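Local coordinates for protein type III secretion system effector HopBA1 (Pseudomonas syringae pv. aptata, PDB 5T09) that is a type III virulence effector recognised by the Arabidopsis TIR-only resistance protein RBA1, whose self-association it enhances, triggering plant cell death, at residues 73-87 against 127-141. Sequence-based numbering, arbitrary orientation.
Sequences KNAGVDHLAVEFVKH and LCSAHRAGIYVSGID
His79 reaches across to Ser138, two places along the neighbouring strand, and its NE2 lies 2.9 Å from Ser138 OG in a nearly straight hydrogen bond (164°). With CG anti to the backbone N (chi1 -178°), the imidazole leans over its own strand, with Ala81 N over the centre of one face, and turns its edge to Ser138 and to Tyr136 O. The Tyr136 ring runs alongside, its plane tilted by 30° and slid so far that the two rings barely overlap. Small Ala81 suits the same face, where its CB is pressed to 3.4 Å from Ile140 CG2. On the other face, Leu80 CD2 rests on Ala130 CB, and Val82 CG1 meets Leu127 CD2 at 3.8 Å, seating helix 117-132 on the sheet.

Between these two layers of side chains, strands 77-82 and 136-141 run parallel, joined by backbone bonds from Tyr136 N to Asp78 O through Ile140 N to Val82 O. A type I turn at 82-85 then shifts the register by two, a beta bulge; Val85 O takes Asp141 N, and Asp141 O takes His87 N. Gly139 fits where Val85 O comes within 3.0 Å of its CA. One water joins Asp141 OD2 to Glu83 O and Lys86 NZ, which also bonds Ser111 OG; another joins it to Glu83 OE2, which salt-bridges Arg162, while Gly190 N holds Glu83 OE1 and Trp169 Asp141 OD1. At the opposite end Lys73 NZ salt-bridges Asp78 OD1 and hydrogen-bonds Gly134 O at 2.9 Å, tying together two Schellman-capped helix ends. Strand 77-82, helical connection and parallel edge strand 136-141 form a beta-alpha-beta crossover, as expected of the parallel core of an EreA/ChaN-like fold.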
ATOM      1  N   LYS A  73     -14.269  -3.295  -1.633  1.00 67.96           N
ATOM      2  CA  LYS A  73     -14.752  -4.357  -2.509  1.00 68.45           C
ATOM      3  C   LYS A  73     -15.987  -3.904  -3.279  1.00 70.38           C
ATOM      4  O   LYS A  73     -16.079  -4.095  -4.498  1.00 72.76           O
ATOM      5  CB  LYS A  73     -15.061  -5.611  -1.688  1.00 65.57           C
ATOM      6  CG  LYS A  73     -15.632  -6.767  -2.500  1.00 62.74           C
ATOM      7  CD  LYS A  73     -14.605  -7.334  -3.464  1.00 58.03           C
ATOM      8  CE  LYS A  73     -15.236  -8.350  -4.400  1.00 66.84           C
ATOM      9  NZ  LYS A  73     -14.231  -8.985  -5.295  1.00 96.19           N
ATOM     10  N   ASN A  74     -16.950  -3.302  -2.579  1.00 65.98           N
ATOM     11  CA  ASN A  74     -18.170  -2.846  -3.236  1.00 68.93           C
ATOM     12  C   ASN A  74     -17.879  -1.756  -4.259  1.00 92.70           C
ATOM     13  O   ASN A  74     -18.586  -1.645  -5.267  1.00 99.93           O
ATOM     14  CB  ASN A  74     -19.166  -2.347  -2.190  1.00 72.28           C
ATOM     15  CG  ASN A  74     -20.429  -1.778  -2.807  1.00 84.77           C
ATOM     16  OD1 ASN A  74     -20.518  -0.580  -3.073  1.00 89.96           O
ATOM     17  ND2 ASN A  74     -21.417  -2.637  -3.033  1.00 88.30           N
ATOM     18  N   ALA A  75     -16.845  -0.946  -4.023  1.00 70.03           N
ATOM     19  CA  ALA A  75     -16.467   0.096  -4.969  1.00 74.52           C
ATOM     20  C   ALA A  75     -15.817  -0.457  -6.230  1.00 71.65           C
ATOM     21  O   ALA A  75     -15.600   0.306  -7.177  1.00 69.55           O
ATOM     22  CB  ALA A  75     -15.517   1.090  -4.297  1.00 80.46           C
ATOM     23  N   GLY A  76     -15.503  -1.752  -6.266  1.00 67.56           N
ATOM     24  CA  GLY A  76     -14.877  -2.372  -7.418  1.00 66.77           C
ATOM     25  C   GLY A  76     -13.456  -2.839  -7.193  1.00 66.02           C
ATOM     26  O   GLY A  76     -12.821  -3.304  -8.147  1.00 60.82           O
ATOM     27  N   VAL A  77     -12.932  -2.733  -5.974  1.00 62.29           N
ATOM     28  CA  VAL A  77     -11.574  -3.178  -5.676  1.00 61.03           C
ATOM     29  C   VAL A  77     -11.603  -4.692  -5.499  1.00 56.69           C
ATOM     30  O   VAL A  77     -12.183  -5.202  -4.538  1.00 65.88           O
ATOM     31  CB  VAL A  77     -11.014  -2.484  -4.428  1.00 54.46           C
ATOM     32  CG1 VAL A  77      -9.603  -2.985  -4.117  1.00 54.75           C
ATOM     33  CG2 VAL A  77     -11.018  -0.973  -4.614  1.00 56.50           C
ATOM     34  N   ASP A  78     -10.978  -5.413  -6.429  1.00 55.86           N
ATOM     35  CA  ASP A  78     -10.905  -6.865  -6.370  1.00 55.18           C
ATOM     36  C   ASP A  78      -9.518  -7.387  -6.023  1.00 53.33           C
ATOM     37  O   ASP A  78      -9.359  -8.599  -5.842  1.00 52.80           O
ATOM     38  CB  ASP A  78     -11.341  -7.468  -7.712  1.00 58.17           C
ATOM     39  CG  ASP A  78     -12.756  -7.078  -8.095  1.00 63.85           C
ATOM     40  OD1 ASP A  78     -13.633  -7.074  -7.208  1.00 72.71           O
ATOM     41  OD2 ASP A  78     -12.989  -6.772  -9.283  1.00 72.05           O
ATOM     42  N   HIS A  79      -8.520  -6.514  -5.913  1.00 49.49           N
ATOM     43  CA  HIS A  79      -7.138  -6.950  -5.770  1.00 47.14           C
ATOM     44  C   HIS A  79      -6.390  -5.983  -4.868  1.00 45.00           C
ATOM     45  O   HIS A  79      -6.479  -4.764  -5.050  1.00 43.78           O
ATOM     46  CB  HIS A  79      -6.454  -7.029  -7.138  1.00 48.27           C
ATOM     47  CG  HIS A  79      -5.039  -7.510  -7.076  1.00 48.30           C
ATOM     48  ND1 HIS A  79      -4.023  -6.919  -7.795  1.00 49.87           N
ATOM     49  CD2 HIS A  79      -4.473  -8.529  -6.390  1.00 45.94           C
ATOM     50  CE1 HIS A  79      -2.889  -7.550  -7.550  1.00 48.65           C
ATOM     51  NE2 HIS A  79      -3.133  -8.531  -6.700  1.00 50.58           N
ATOM     52  N   LEU A  80      -5.656  -6.534  -3.903  1.00 43.13           N
ATOM     53  CA  LEU A  80      -4.796  -5.762  -3.011  1.00 38.11           C
ATOM     54  C   LEU A  80      -3.405  -6.379  -3.048  1.00 41.06           C
ATOM     55  O   LEU A  80      -3.202  -7.497  -2.564  1.00 43.47           O
ATOM     56  CB  LEU A  80      -5.354  -5.741  -1.588  1.00 36.44           C
ATOM     57  CG  LEU A  80      -4.464  -5.111  -0.517  1.00 37.60           C
ATOM     58  CD1 LEU A  80      -4.241  -3.630  -0.786  1.00 37.87           C
ATOM     59  CD2 LEU A  80      -5.081  -5.331   0.855  1.00 43.13           C
ATOM     60  N   ALA A  81      -2.449  -5.651  -3.616  1.00 38.54           N
ATOM     61  CA  ALA A  81      -1.081  -6.124  -3.786  1.00 40.74           C
ATOM     62  C   ALA A  81      -0.193  -5.393  -2.788  1.00 31.41           C
ATOM     63  O   ALA A  81      -0.166  -4.156  -2.767  1.00 34.59           O
ATOM     64  CB  ALA A  81      -0.616  -5.887  -5.221  1.00 41.58           C
ATOM     65  N   VAL A  82       0.525  -6.148  -1.954  1.00 35.76           N
ATOM     66  CA  VAL A  82       1.180  -5.584  -0.777  1.00 33.98           C
ATOM     67  C   VAL A  82       2.668  -5.903  -0.784  1.00 39.06           C
ATOM     68  O   VAL A  82       3.086  -6.998  -1.186  1.00 37.36           O
ATOM     69  CB  VAL A  82       0.526  -6.088   0.526  1.00 37.06           C
ATOM     70  CG1 VAL A  82      -0.970  -5.818   0.491  1.00 37.08           C
ATOM     71  CG2 VAL A  82       0.813  -7.573   0.752  1.00 36.26           C
ATOM     72  N   GLU A  83       3.462  -4.939  -0.310  1.00 31.98           N
ATOM     73  CA  GLU A  83       4.903  -5.121  -0.164  1.00 31.30           C
ATOM     74  C   GLU A  83       5.241  -6.172   0.885  1.00 30.44           C
ATOM     75  O   GLU A  83       6.313  -6.783   0.826  1.00 38.52           O
ATOM     76  CB  GLU A  83       5.555  -3.792   0.218  1.00 35.28           C
ATOM     77  CG  GLU A  83       7.037  -3.898   0.575  1.00 38.28           C
ATOM     78  CD  GLU A  83       7.625  -2.594   1.086  1.00 39.71           C
ATOM     79  OE1 GLU A  83       6.855  -1.666   1.406  1.00 34.12           O
ATOM     80  OE2 GLU A  83       8.869  -2.506   1.180  1.00 46.54           O
ATOM     81  N   PHE A  84       4.353  -6.396   1.848  1.00 32.41           N
ATOM     82  CA  PHE A  84       4.703  -7.204   3.011  1.00 34.08           C
ATOM     83  C   PHE A  84       4.908  -8.674   2.668  1.00 38.72           C
ATOM     84  O   PHE A  84       5.453  -9.414   3.493  1.00 40.52           O
ATOM     85  CB  PHE A  84       3.619  -7.049   4.073  1.00 38.42           C
ATOM     86  CG  PHE A  84       3.230  -5.620   4.323  1.00 39.34           C
ATOM     87  CD1 PHE A  84       4.160  -4.715   4.805  1.00 41.52           C
ATOM     88  CD2 PHE A  84       1.942  -5.180   4.064  1.00 38.30           C
ATOM     89  CE1 PHE A  84       3.813  -3.396   5.026  1.00 40.49           C
ATOM     90  CE2 PHE A  84       1.586  -3.866   4.289  1.00 40.73           C
ATOM     91  CZ  PHE A  84       2.522  -2.970   4.771  1.00 39.70           C
ATOM     92  N   VAL A  85       4.503  -9.105   1.477  1.00 37.41           N
ATOM     93  CA  VAL A  85       4.646 -10.487   1.038  1.00 36.99           C
ATOM     94  C   VAL A  85       5.454 -10.495  -0.247  1.00 35.16           C
ATOM     95  O   VAL A  85       5.193  -9.697  -1.158  1.00 39.03           O
ATOM     96  CB  VAL A  85       3.281 -11.161   0.816  1.00 42.86           C
ATOM     97  CG1 VAL A  85       3.464 -12.611   0.384  1.00 43.04           C
ATOM     98  CG2 VAL A  85       2.440 -11.080   2.074  1.00 38.44           C
ATOM     99  N   LYS A  86       6.423 -11.396  -0.321  1.00 36.90           N
ATOM    100  CA  LYS A  86       7.192 -11.574  -1.540  1.00 41.22           C
ATOM    101  C   LYS A  86       6.352 -12.328  -2.559  1.00 45.52           C
ATOM    102  O   LYS A  86       5.662 -13.294  -2.223  1.00 41.90           O
ATOM    103  CB  LYS A  86       8.492 -12.319  -1.243  1.00 53.84           C
ATOM    104  CG  LYS A  86       9.423 -11.519  -0.346  1.00 69.65           C
ATOM    105  CD  LYS A  86      10.258 -12.394   0.572  1.00 83.01           C
ATOM    106  CE  LYS A  86      10.940 -11.561   1.655  1.00 80.69           C
ATOM    107  NZ  LYS A  86       9.969 -10.814   2.513  1.00 65.89           N
ATOM    108  N   HIS A  87       6.383 -11.854  -3.806  1.00 46.32           N
ATOM    109  CA  HIS A  87       5.564 -12.480  -4.836  1.00 43.28           C
ATOM    110  C   HIS A  87       5.880 -13.960  -4.973  1.00 50.88           C
ATOM    111  O   HIS A  87       5.003 -14.755  -5.326  1.00 55.23           O
ATOM    112  CB  HIS A  87       5.765 -11.777  -6.176  1.00 42.91           C
ATOM    113  CG  HIS A  87       4.899 -12.319  -7.269  1.00 56.40           C
ATOM    114  ND1 HIS A  87       5.371 -13.182  -8.234  1.00 66.93           N
ATOM    115  CD2 HIS A  87       3.584 -12.135  -7.539  1.00 58.08           C
ATOM    116  CE1 HIS A  87       4.389 -13.498  -9.059  1.00 64.35           C
ATOM    117  NE2 HIS A  87       3.294 -12.877  -8.659  1.00 59.22           N
ATOM    118  N   LEU A 127      -4.886  -7.498   6.080  1.00 42.16           N
ATOM    119  CA  LEU A 127      -4.823  -8.482   5.005  1.00 42.34           C
ATOM    120  C   LEU A 127      -5.962  -9.486   5.123  1.00 45.10           C
ATOM    121  O   LEU A 127      -6.623  -9.813   4.132  1.00 46.16           O
ATOM    122  CB  LEU A 127      -3.472  -9.195   5.028  1.00 42.83           C
ATOM    123  CG  LEU A 127      -2.238  -8.305   4.867  1.00 45.37           C
ATOM    124  CD1 LEU A 127      -0.977  -9.152   4.886  1.00 42.96           C
ATOM    125  CD2 LEU A 127      -2.318  -7.479   3.590  1.00 44.27           C
ATOM    126  N   CYS A 128      -6.203  -9.988   6.336  1.00 48.46           N
ATOM    127  CA  CYS A 128      -7.303 -10.923   6.541  1.00 50.85           C
ATOM    128  C   CYS A 128      -8.646 -10.275   6.227  1.00 51.51           C
ATOM    129  O   CYS A 128      -9.489 -10.878   5.556  1.00 60.07           O
ATOM    130  CB  CYS A 128      -7.277 -11.448   7.975  1.00 53.85           C
ATOM    131  SG  CYS A 128      -5.919 -12.595   8.309  1.00 55.40           S
ATOM    132  N   SER A 129      -8.859  -9.040   6.694  1.00 51.07           N
ATOM    133  CA  SER A 129     -10.135  -8.369   6.456  1.00 53.25           C
ATOM    134  C   SER A 129     -10.369  -8.147   4.969  1.00 52.87           C
ATOM    135  O   SER A 129     -11.505  -8.231   4.492  1.00 55.49           O
ATOM    136  CB  SER A 129     -10.181  -7.039   7.208  1.00 59.83           C
ATOM    137  OG  SER A 129      -9.885  -7.223   8.583  1.00 67.79           O
ATOM    138  N   ALA A 130      -9.305  -7.857   4.219  1.00 51.59           N
ATOM    139  CA  ALA A 130      -9.435  -7.747   2.770  1.00 58.45           C
ATOM    140  C   ALA A 130      -9.771  -9.100   2.158  1.00 58.04           C
ATOM    141  O   ALA A 130     -10.681  -9.211   1.328  1.00 58.69           O
ATOM    142  CB  ALA A 130      -8.144  -7.191   2.168  1.00 53.42           C
ATOM    143  N   HIS A 131      -9.049 -10.145   2.567  1.00 56.68           N
ATOM    144  CA  HIS A 131      -9.295 -11.480   2.033  1.00 52.37           C
ATOM    145  C   HIS A 131     -10.744 -11.902   2.244  1.00 56.20           C
ATOM    146  O   HIS A 131     -11.437 -12.281   1.291  1.00 66.82           O
ATOM    147  CB  HIS A 131      -8.344 -12.483   2.686  1.00 56.15           C
ATOM    148  CG  HIS A 131      -8.526 -13.886   2.200  1.00 58.56           C
ATOM    149  ND1 HIS A 131      -8.134 -14.295   0.944  1.00 60.77           N
ATOM    150  CD2 HIS A 131      -9.061 -14.976   2.801  1.00 62.25           C
ATOM    151  CE1 HIS A 131      -8.419 -15.577   0.792  1.00 69.46           C
ATOM    152  NE2 HIS A 131      -8.981 -16.013   1.904  1.00 66.80           N
ATOM    153  N   ARG A 132     -11.225 -11.847   3.488  1.00 57.79           N
ATOM    154  CA  ARG A 132     -12.579 -12.315   3.761  1.00 61.93           C
ATOM    155  C   ARG A 132     -13.645 -11.382   3.201  1.00 65.37           C
ATOM    156  O   ARG A 132     -14.820 -11.764   3.167  1.00 67.37           O
ATOM    157  CB  ARG A 132     -12.783 -12.519   5.268  1.00 77.33           C
ATOM    158  CG  ARG A 132     -12.580 -11.290   6.145  1.00 90.53           C
ATOM    159  CD  ARG A 132     -12.774 -11.633   7.626  1.00101.49           C
ATOM    160  NE  ARG A 132     -11.878 -12.696   8.092  1.00108.25           N
ATOM    161  CZ  ARG A 132     -10.811 -12.520   8.873  1.00113.59           C
ATOM    162  NH1 ARG A 132     -10.469 -11.314   9.310  1.00 98.75           N
ATOM    163  NH2 ARG A 132     -10.077 -13.568   9.226  1.00130.29           N
ATOM    164  N   ALA A 133     -13.270 -10.186   2.749  1.00 66.63           N
ATOM    165  CA  ALA A 133     -14.196  -9.309   2.043  1.00 64.44           C
ATOM    166  C   ALA A 133     -14.313  -9.645   0.562  1.00 67.72           C
ATOM    167  O   ALA A 133     -15.062  -8.968  -0.153  1.00 64.24           O
ATOM    168  CB  ALA A 133     -13.760  -7.849   2.201  1.00 68.61           C
ATOM    169  N   GLY A 134     -13.599 -10.662   0.085  1.00 67.31           N
ATOM    170  CA  GLY A 134     -13.624 -11.027  -1.315  1.00 67.85           C
ATOM    171  C   GLY A 134     -12.533 -10.409  -2.158  1.00 66.48           C
ATOM    172  O   GLY A 134     -12.618 -10.474  -3.391  1.00 61.01           O
ATOM    173  N   ILE A 135     -11.515  -9.813  -1.542  1.00 66.96           N
ATOM    174  CA  ILE A 135     -10.413  -9.184  -2.261  1.00 57.20           C
ATOM    175  C   ILE A 135      -9.240 -10.152  -2.296  1.00 51.82           C
ATOM    176  O   ILE A 135      -8.831 -10.686  -1.257  1.00 52.11           O
ATOM    177  CB  ILE A 135     -10.007  -7.851  -1.605  1.00 56.74           C
ATOM    178  CG1 ILE A 135     -11.174  -6.859  -1.644  1.00 56.18           C
ATOM    179  CG2 ILE A 135      -8.784  -7.255  -2.305  1.00 46.82           C
ATOM    180  CD1 ILE A 135     -10.932  -5.592  -0.850  1.00 58.24           C
ATOM    181  N   TYR A 136      -8.693 -10.370  -3.489  1.00 53.66           N
ATOM    182  CA  TYR A 136      -7.501 -11.196  -3.650  1.00 58.56           C
ATOM    183  C   TYR A 136      -6.274 -10.435  -3.154  1.00 52.18           C
ATOM    184  O   TYR A 136      -5.953  -9.358  -3.668  1.00 47.87           O
ATOM    185  CB  TYR A 136      -7.351 -11.591  -5.119  1.00 53.45           C
ATOM    186  CG  TYR A 136      -6.077 -12.328  -5.467  1.00 59.00           C
ATOM    187  CD1 TYR A 136      -5.517 -13.255  -4.595  1.00 59.61           C
ATOM    188  CD2 TYR A 136      -5.444 -12.112  -6.686  1.00 56.08           C
ATOM    189  CE1 TYR A 136      -4.352 -13.930  -4.923  1.00 62.93           C
ATOM    190  CE2 TYR A 136      -4.285 -12.786  -7.023  1.00 51.60           C
ATOM    191  CZ  TYR A 136      -3.744 -13.693  -6.139  1.00 59.81           C
ATOM    192  OH  TYR A 136      -2.589 -14.360  -6.474  1.00 65.98           O
ATOM    193  N   VAL A 137      -5.598 -10.988  -2.148  1.00 49.24           N
ATOM    194  CA  VAL A 137      -4.412 -10.378  -1.554  1.00 47.44           C
ATOM    195  C   VAL A 137      -3.189 -11.129  -2.061  1.00 47.63           C
ATOM    196  O   VAL A 137      -3.094 -12.350  -1.900  1.00 46.10           O
ATOM    197  CB  VAL A 137      -4.465 -10.411  -0.018  1.00 47.05           C
ATOM    198  CG1 VAL A 137      -3.315  -9.609   0.570  1.00 42.24           C
ATOM    199  CG2 VAL A 137      -5.804  -9.895   0.500  1.00 49.26           C
ATOM    200  N   SER A 138      -2.240 -10.406  -2.650  1.00 45.37           N
ATOM    201  CA  SER A 138      -1.033 -11.023  -3.177  1.00 44.23           C
ATOM    202  C   SER A 138       0.172 -10.168  -2.813  1.00 40.59           C
ATOM    203  O   SER A 138       0.043  -9.023  -2.370  1.00 43.05           O
ATOM    204  CB  SER A 138      -1.113 -11.209  -4.698  1.00 47.01           C
ATOM    205  OG  SER A 138      -1.039  -9.956  -5.358  1.00 47.98           O
ATOM    206  N   GLY A 139       1.354 -10.741  -3.013  1.00 40.55           N
ATOM    207  CA  GLY A 139       2.605 -10.081  -2.690  1.00 41.65           C
ATOM    208  C   GLY A 139       3.282  -9.501  -3.917  1.00 38.28           C
ATOM    209  O   GLY A 139       3.152 -10.024  -5.024  1.00 40.73           O
ATOM    210  N   ILE A 140       4.008  -8.402  -3.710  1.00 38.33           N
ATOM    211  CA  ILE A 140       4.747  -7.742  -4.780  1.00 39.02           C
ATOM    212  C   ILE A 140       6.248  -7.758  -4.557  1.00 38.22           C
ATOM    213  O   ILE A 140       6.999  -7.445  -5.495  1.00 36.83           O
ATOM    214  CB  ILE A 140       4.280  -6.283  -4.971  1.00 45.81           C
ATOM    215  CG1 ILE A 140       4.625  -5.463  -3.721  1.00 40.37           C
ATOM    216  CG2 ILE A 140       2.799  -6.253  -5.280  1.00 39.41           C
ATOM    217  CD1 ILE A 140       4.189  -4.018  -3.766  1.00 40.72           C
ATOM    218  N   ASP A 141       6.714  -8.093  -3.360  1.00 35.78           N
ATOM    219  CA  ASP A 141       8.097  -7.815  -3.023  1.00 38.54           C
ATOM    220  C   ASP A 141       9.028  -8.872  -3.608  1.00 46.93           C
ATOM    221  O   ASP A 141       8.621  -9.981  -3.965  1.00 42.29           O
ATOM    222  CB  ASP A 141       8.278  -7.739  -1.507  1.00 37.49           C
ATOM    223  CG  ASP A 141       9.501  -6.935  -1.109  1.00 42.01           C
ATOM    224  OD1 ASP A 141      10.070  -6.239  -1.980  1.00 40.31           O
ATOM    225  OD2 ASP A 141       9.886  -6.990   0.078  1.00 45.14           O
TER
HETATM  226  O   HOH W   1       8.255  -8.291   1.788  1.00 39.34           O
HETATM  227  O   HOH W   2      10.361  -4.630   1.246  1.00 39.34           O